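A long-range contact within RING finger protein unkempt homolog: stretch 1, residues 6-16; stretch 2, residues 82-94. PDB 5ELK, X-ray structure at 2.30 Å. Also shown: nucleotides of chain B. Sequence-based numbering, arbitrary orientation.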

# COMPACT_ATOMS: atom_id res chain seq x y z
N GLU A 6 -11.68 8.30 2.20
CA GLU A 6 -12.35 7.60 1.11
C GLU A 6 -11.39 6.66 0.38
O GLU A 6 -10.26 7.02 0.06
CB GLU A 6 -12.97 8.57 0.11
CG GLU A 6 -12.42 9.99 0.17
CD GLU A 6 -13.49 11.01 0.53
OE1 GLU A 6 -13.14 12.17 0.81
OE2 GLU A 6 -14.69 10.64 0.53
N THR A 7 -11.88 5.46 0.11
CA THR A 7 -11.06 4.41 -0.46
C THR A 7 -10.50 4.75 -1.85
O THR A 7 -9.39 4.34 -2.20
CB THR A 7 -11.84 3.08 -0.47
OG1 THR A 7 -13.02 3.24 -1.26
CG2 THR A 7 -12.23 2.72 0.95
N ALA A 8 -11.26 5.52 -2.63
CA ALA A 8 -10.84 5.87 -3.98
C ALA A 8 -9.58 6.74 -3.97
O ALA A 8 -8.79 6.69 -4.90
CB ALA A 8 -11.96 6.55 -4.73
N TYR A 9 -9.43 7.52 -2.90
CA TYR A 9 -8.31 8.44 -2.76
C TYR A 9 -7.09 7.69 -2.23
O TYR A 9 -5.94 7.97 -2.61
CB TYR A 9 -8.68 9.57 -1.80
CG TYR A 9 -7.65 10.67 -1.69
CD1 TYR A 9 -7.65 11.74 -2.58
CD2 TYR A 9 -6.67 10.64 -0.71
CE1 TYR A 9 -6.71 12.75 -2.49
CE2 TYR A 9 -5.72 11.65 -0.61
CZ TYR A 9 -5.75 12.70 -1.50
OH TYR A 9 -4.81 13.69 -1.41
N VAL A 10 -7.36 6.74 -1.34
CA VAL A 10 -6.32 5.88 -0.81
C VAL A 10 -5.66 5.18 -1.98
O VAL A 10 -4.43 5.15 -2.09
CB VAL A 10 -6.91 4.83 0.15
CG1 VAL A 10 -5.85 3.80 0.56
CG2 VAL A 10 -7.50 5.52 1.36
N LEU A 11 -6.50 4.64 -2.86
CA LEU A 11 -6.03 3.90 -4.03
C LEU A 11 -5.10 4.73 -4.89
O LEU A 11 -4.08 4.23 -5.36
CB LEU A 11 -7.21 3.48 -4.90
CG LEU A 11 -7.18 2.08 -5.52
CD1 LEU A 11 -8.13 2.05 -6.71
CD2 LEU A 11 -5.77 1.59 -5.91
N GLY A 12 -5.45 5.99 -5.09
CA GLY A 12 -4.70 6.84 -5.99
C GLY A 12 -3.45 7.47 -5.40
O GLY A 12 -2.54 7.83 -6.13
N ASN A 13 -3.40 7.57 -4.07
CA ASN A 13 -2.41 8.44 -3.42
C ASN A 13 -1.64 7.83 -2.25
O ASN A 13 -0.59 8.35 -1.88
CB ASN A 13 -3.10 9.72 -2.95
CG ASN A 13 -3.86 10.40 -4.06
OD1 ASN A 13 -5.08 10.63 -3.96
ND2 ASN A 13 -3.16 10.72 -5.14
N TYR A 14 -2.14 6.75 -1.66
CA TYR A 14 -1.52 6.16 -0.47
C TYR A 14 -0.03 5.84 -0.65
O TYR A 14 0.34 5.06 -1.52
CB TYR A 14 -2.26 4.89 -0.08
CG TYR A 14 -1.81 4.30 1.23
CD1 TYR A 14 -2.19 4.87 2.42
CD2 TYR A 14 -1.03 3.16 1.27
CE1 TYR A 14 -1.80 4.33 3.63
CE2 TYR A 14 -0.63 2.61 2.48
CZ TYR A 14 -1.03 3.20 3.65
OH TYR A 14 -0.65 2.69 4.87
N LYS A 15 0.80 6.43 0.20
CA LYS A 15 2.27 6.30 0.15
C LYS A 15 2.88 6.58 -1.21
O LYS A 15 3.87 5.98 -1.61
CB LYS A 15 2.70 4.93 0.68
CG LYS A 15 2.55 4.86 2.18
CD LYS A 15 2.80 3.49 2.72
CE LYS A 15 2.61 3.46 4.22
NZ LYS A 15 3.46 4.47 4.92
N THR A 16 2.29 7.55 -1.90
CA THR A 16 2.77 8.02 -3.19
C THR A 16 3.82 9.11 -2.97
O THR A 16 4.64 9.41 -3.85
CB THR A 16 1.59 8.58 -4.01
OG1 THR A 16 0.80 7.49 -4.49
CG2 THR A 16 2.04 9.43 -5.18
P U B 3 -2.47 -12.82 -3.13
OP1 U B 3 -2.91 -13.73 -2.05
OP2 U B 3 -3.25 -12.68 -4.39
O5' U B 3 -2.35 -11.37 -2.49
C5' U B 3 -1.17 -10.60 -2.66
C4' U B 3 -0.87 -9.80 -1.42
O4' U B 3 -1.89 -8.78 -1.24
C3' U B 3 -0.86 -10.62 -0.13
O3' U B 3 0.06 -10.04 0.79
C2' U B 3 -2.29 -10.42 0.38
O2' U B 3 -2.46 -10.66 1.76
C1' U B 3 -2.53 -8.96 0.01
N1 U B 3 -3.94 -8.57 -0.10
C2 U B 3 -4.33 -7.32 0.39
O2 U B 3 -3.55 -6.52 0.89
N3 U B 3 -5.67 -7.02 0.26
C4 U B 3 -6.65 -7.82 -0.27
O4 U B 3 -7.82 -7.42 -0.31
C5 U B 3 -6.17 -9.09 -0.75
C6 U B 3 -4.88 -9.42 -0.65
P G B 5 1.91 -9.07 8.38
OP1 G B 5 2.87 -10.10 7.91
OP2 G B 5 1.43 -9.12 9.79
O5' G B 5 2.50 -7.61 8.17
C5' G B 5 3.43 -7.34 7.13
C4' G B 5 3.54 -5.85 6.86
O4' G B 5 2.38 -5.42 6.10
C3' G B 5 3.61 -4.96 8.10
O3' G B 5 4.47 -3.85 7.84
C2' G B 5 2.17 -4.45 8.23
O2' G B 5 2.04 -3.21 8.89
C1' G B 5 1.74 -4.35 6.76
N9 G B 5 0.30 -4.47 6.56
C8 G B 5 -0.48 -5.59 6.77
N7 G B 5 -1.73 -5.39 6.49
C5 G B 5 -1.80 -4.07 6.08
C6 G B 5 -2.91 -3.29 5.65
O6 G B 5 -4.09 -3.63 5.56
N1 G B 5 -2.54 -1.99 5.33
C2 G B 5 -1.26 -1.51 5.39
N2 G B 5 -1.10 -0.23 5.03
N3 G B 5 -0.21 -2.22 5.78
C4 G B 5 -0.55 -3.49 6.11
P A B 4 0.75 -10.93 1.94
OP1 A B 4 2.22 -10.66 1.94
OP2 A B 4 0.24 -12.31 1.75
O5' A B 4 0.15 -10.39 3.31
C5' A B 4 0.44 -9.07 3.76
C4' A B 4 -0.01 -8.83 5.19
O4' A B 4 -1.46 -8.88 5.29
C3' A B 4 0.51 -9.80 6.25
O3' A B 4 0.59 -9.07 7.46
C2' A B 4 -0.64 -10.78 6.38
O2' A B 4 -0.65 -11.51 7.59
C1' A B 4 -1.83 -9.82 6.28
N9 A B 4 -3.10 -10.43 5.87
C8 A B 4 -3.30 -11.40 4.92
N7 A B 4 -4.56 -11.70 4.74
C5 A B 4 -5.25 -10.87 5.61
C6 A B 4 -6.63 -10.71 5.87
N6 A B 4 -7.58 -11.43 5.27
N1 A B 4 -6.99 -9.79 6.80
C2 A B 4 -6.02 -9.07 7.40
N3 A B 4 -4.69 -9.13 7.23
C4 A B 4 -4.36 -10.06 6.31
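Stretch 2, residues 82-94: RTEQQFHPEIYKS

Stretch 2 runs antiparallel to stretch 1: its start lies beside Lys-15 and its end beside Thr-7, with CA atoms 7.9 Å apart for Thr-83 and Lys-15, 6.3 Å for Phe-87 and Leu-11, and 9.0 Å for Lys-93 and Thr-7. No hydrogen bond joins the two segments; the 459 Å² buried between them is van der Waals packing, mostly of side chains.

Residues 82-86 are helical. Arg-82 stays clear of stretch 1 and turns to the RNA, its CD 3.2 Å from O4' of G5. Thr-83, one residue on, points toward stretch 1 with chi1 in the m well; its CG2 lies 3.8 Å from CD of Lys-15 and 3.9 Å from CE2 of Tyr-14, at the edge of the tyrosine ring. Glu-84, Gln-85 and Gln-86 make no contact with stretch 1, and Gln-86 instead donates a hydrogen bond from NE2 to O2 of U3 (2.8 Å).

Phe-87 is the first residue to leave helical geometry, although its N still bonds to O of Thr-83 (3.0 Å). Its ring forms an offset stack with that of Tyr-14, the centroids 4.2 Å apart and the planes at 28°; CZ of Phe-87 comes within 3.3 Å of CE2 of Tyr-14. Val-10 also packs here, its CG1 3.8 Å from CE2 of Phe-87.

Beyond this point the chain is irregular. The CB of His-88 points away, but Leu-11 reaches past it, placing CD2 3.5 Å from the backbone O of Phe-87 and 4.1 Å from the ring CD of Pro-89. Glu-90 and Ile-91 make no contact with stretch 1. Tyr-92, the second residue of a type II turn from Ile-91 to Ser-94, packs on the helix of stretch 1, where its CD2 lies 3.9 Å from CG of Leu-11 and its OH 3.4 Å from CG1 of Val-10. Lys-93 makes the last contact in sequence, a small one, with CE 4.1 Å from CG2 of Thr-7.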

# COMPACT_ATOMS: atom_id res chain seq x y z
N ARG A 82 5.66 -4.20 -0.75
CA ARG A 82 4.47 -4.89 -0.28
C ARG A 82 3.31 -3.91 -0.36
O ARG A 82 2.17 -4.28 -0.68
CB ARG A 82 4.69 -5.34 1.16
CG ARG A 82 3.45 -5.87 1.87
CD ARG A 82 3.77 -6.26 3.30
NE ARG A 82 4.62 -7.45 3.36
CZ ARG A 82 5.84 -7.49 3.92
NH1 ARG A 82 6.38 -6.42 4.49
NH2 ARG A 82 6.52 -8.63 3.91
N THR A 83 3.61 -2.65 -0.10
CA THR A 83 2.58 -1.63 -0.19
C THR A 83 2.05 -1.52 -1.62
O THR A 83 0.84 -1.35 -1.81
CB THR A 83 3.09 -0.28 0.26
OG1 THR A 83 3.66 -0.42 1.57
CG2 THR A 83 1.95 0.72 0.31
N GLU A 84 2.94 -1.61 -2.60
CA GLU A 84 2.53 -1.51 -3.99
C GLU A 84 1.60 -2.65 -4.37
O GLU A 84 0.71 -2.50 -5.20
CB GLU A 84 3.73 -1.51 -4.93
CG GLU A 84 4.36 -0.15 -5.05
CD GLU A 84 5.21 -0.00 -6.28
OE1 GLU A 84 5.71 -1.02 -6.81
OE2 GLU A 84 5.37 1.14 -6.73
N GLN A 85 1.82 -3.80 -3.75
CA GLN A 85 0.99 -4.95 -4.04
C GLN A 85 -0.35 -4.88 -3.30
O GLN A 85 -1.41 -5.07 -3.90
CB GLN A 85 1.74 -6.22 -3.66
CG GLN A 85 1.00 -7.49 -4.01
CD GLN A 85 1.75 -8.73 -3.61
OE1 GLN A 85 2.26 -8.83 -2.49
NE2 GLN A 85 1.84 -9.70 -4.52
N GLN A 86 -0.30 -4.60 -2.01
CA GLN A 86 -1.50 -4.61 -1.18
C GLN A 86 -2.49 -3.55 -1.65
O GLN A 86 -3.70 -3.75 -1.57
CB GLN A 86 -1.14 -4.39 0.29
CG GLN A 86 -0.47 -5.59 0.94
CD GLN A 86 -0.58 -5.59 2.45
OE1 GLN A 86 0.35 -5.21 3.15
NE2 GLN A 86 -1.73 -6.01 2.96
N PHE A 87 -1.97 -2.46 -2.20
CA PHE A 87 -2.81 -1.37 -2.66
C PHE A 87 -2.84 -1.32 -4.18
O PHE A 87 -3.07 -0.26 -4.77
CB PHE A 87 -2.32 -0.05 -2.07
CG PHE A 87 -2.49 0.02 -0.59
CD1 PHE A 87 -1.54 -0.51 0.26
CD2 PHE A 87 -3.63 0.59 -0.04
CE1 PHE A 87 -1.71 -0.45 1.62
CE2 PHE A 87 -3.80 0.64 1.32
CZ PHE A 87 -2.84 0.13 2.15
N HIS A 88 -2.62 -2.46 -4.81
CA HIS A 88 -2.78 -2.54 -6.25
C HIS A 88 -4.27 -2.56 -6.58
O HIS A 88 -5.05 -3.21 -5.88
CB HIS A 88 -2.10 -3.80 -6.79
CG HIS A 88 -1.96 -3.79 -8.28
ND1 HIS A 88 -2.94 -4.28 -9.13
CD2 HIS A 88 -0.97 -3.34 -9.08
CE1 HIS A 88 -2.54 -4.14 -10.37
NE2 HIS A 88 -1.35 -3.57 -10.38
N PRO A 89 -4.67 -1.86 -7.66
CA PRO A 89 -6.07 -1.84 -8.11
C PRO A 89 -6.78 -3.19 -8.15
O PRO A 89 -7.99 -3.22 -7.98
CB PRO A 89 -5.96 -1.29 -9.52
CG PRO A 89 -4.81 -0.36 -9.45
CD PRO A 89 -3.83 -0.99 -8.49
N GLU A 90 -6.04 -4.27 -8.38
CA GLU A 90 -6.61 -5.61 -8.51
C GLU A 90 -6.51 -6.41 -7.22
O GLU A 90 -7.04 -7.52 -7.12
CB GLU A 90 -5.89 -6.38 -9.62
CG GLU A 90 -6.00 -5.77 -10.99
CD GLU A 90 -5.30 -6.61 -12.05
OE1 GLU A 90 -5.49 -6.33 -13.26
OE2 GLU A 90 -4.57 -7.55 -11.68
N ILE A 91 -5.84 -5.85 -6.22
CA ILE A 91 -5.60 -6.54 -4.96
C ILE A 91 -6.41 -5.87 -3.85
O ILE A 91 -6.93 -6.53 -2.95
CB ILE A 91 -4.09 -6.50 -4.58
CG1 ILE A 91 -3.23 -7.13 -5.69
CG2 ILE A 91 -3.84 -7.17 -3.23
CD1 ILE A 91 -3.46 -8.62 -5.90
N TYR A 92 -6.49 -4.54 -3.94
CA TYR A 92 -6.99 -3.68 -2.87
C TYR A 92 -8.46 -3.96 -2.58
O TYR A 92 -9.27 -3.90 -3.48
CB TYR A 92 -6.78 -2.22 -3.27
CG TYR A 92 -7.23 -1.19 -2.25
CD1 TYR A 92 -6.69 -1.15 -0.98
CD2 TYR A 92 -8.19 -0.23 -2.58
CE1 TYR A 92 -7.11 -0.19 -0.05
CE2 TYR A 92 -8.60 0.72 -1.66
CZ TYR A 92 -8.06 0.74 -0.41
OH TYR A 92 -8.49 1.70 0.50
N LYS A 93 -8.78 -4.27 -1.32
CA LYS A 93 -10.15 -4.55 -0.86
C LYS A 93 -10.78 -5.76 -1.54
O LYS A 93 -12.00 -5.91 -1.52
CB LYS A 93 -11.07 -3.34 -1.04
CG LYS A 93 -10.59 -2.08 -0.38
CD LYS A 93 -10.59 -2.21 1.12
CE LYS A 93 -10.47 -0.87 1.82
NZ LYS A 93 -10.62 -1.04 3.30
N SER A 94 -9.96 -6.61 -2.14
CA SER A 94 -10.47 -7.77 -2.87
C SER A 94 -10.79 -8.94 -1.93
O SER A 94 -11.53 -9.85 -2.28
CB SER A 94 -9.46 -8.22 -3.93
OG SER A 94 -8.22 -8.55 -3.34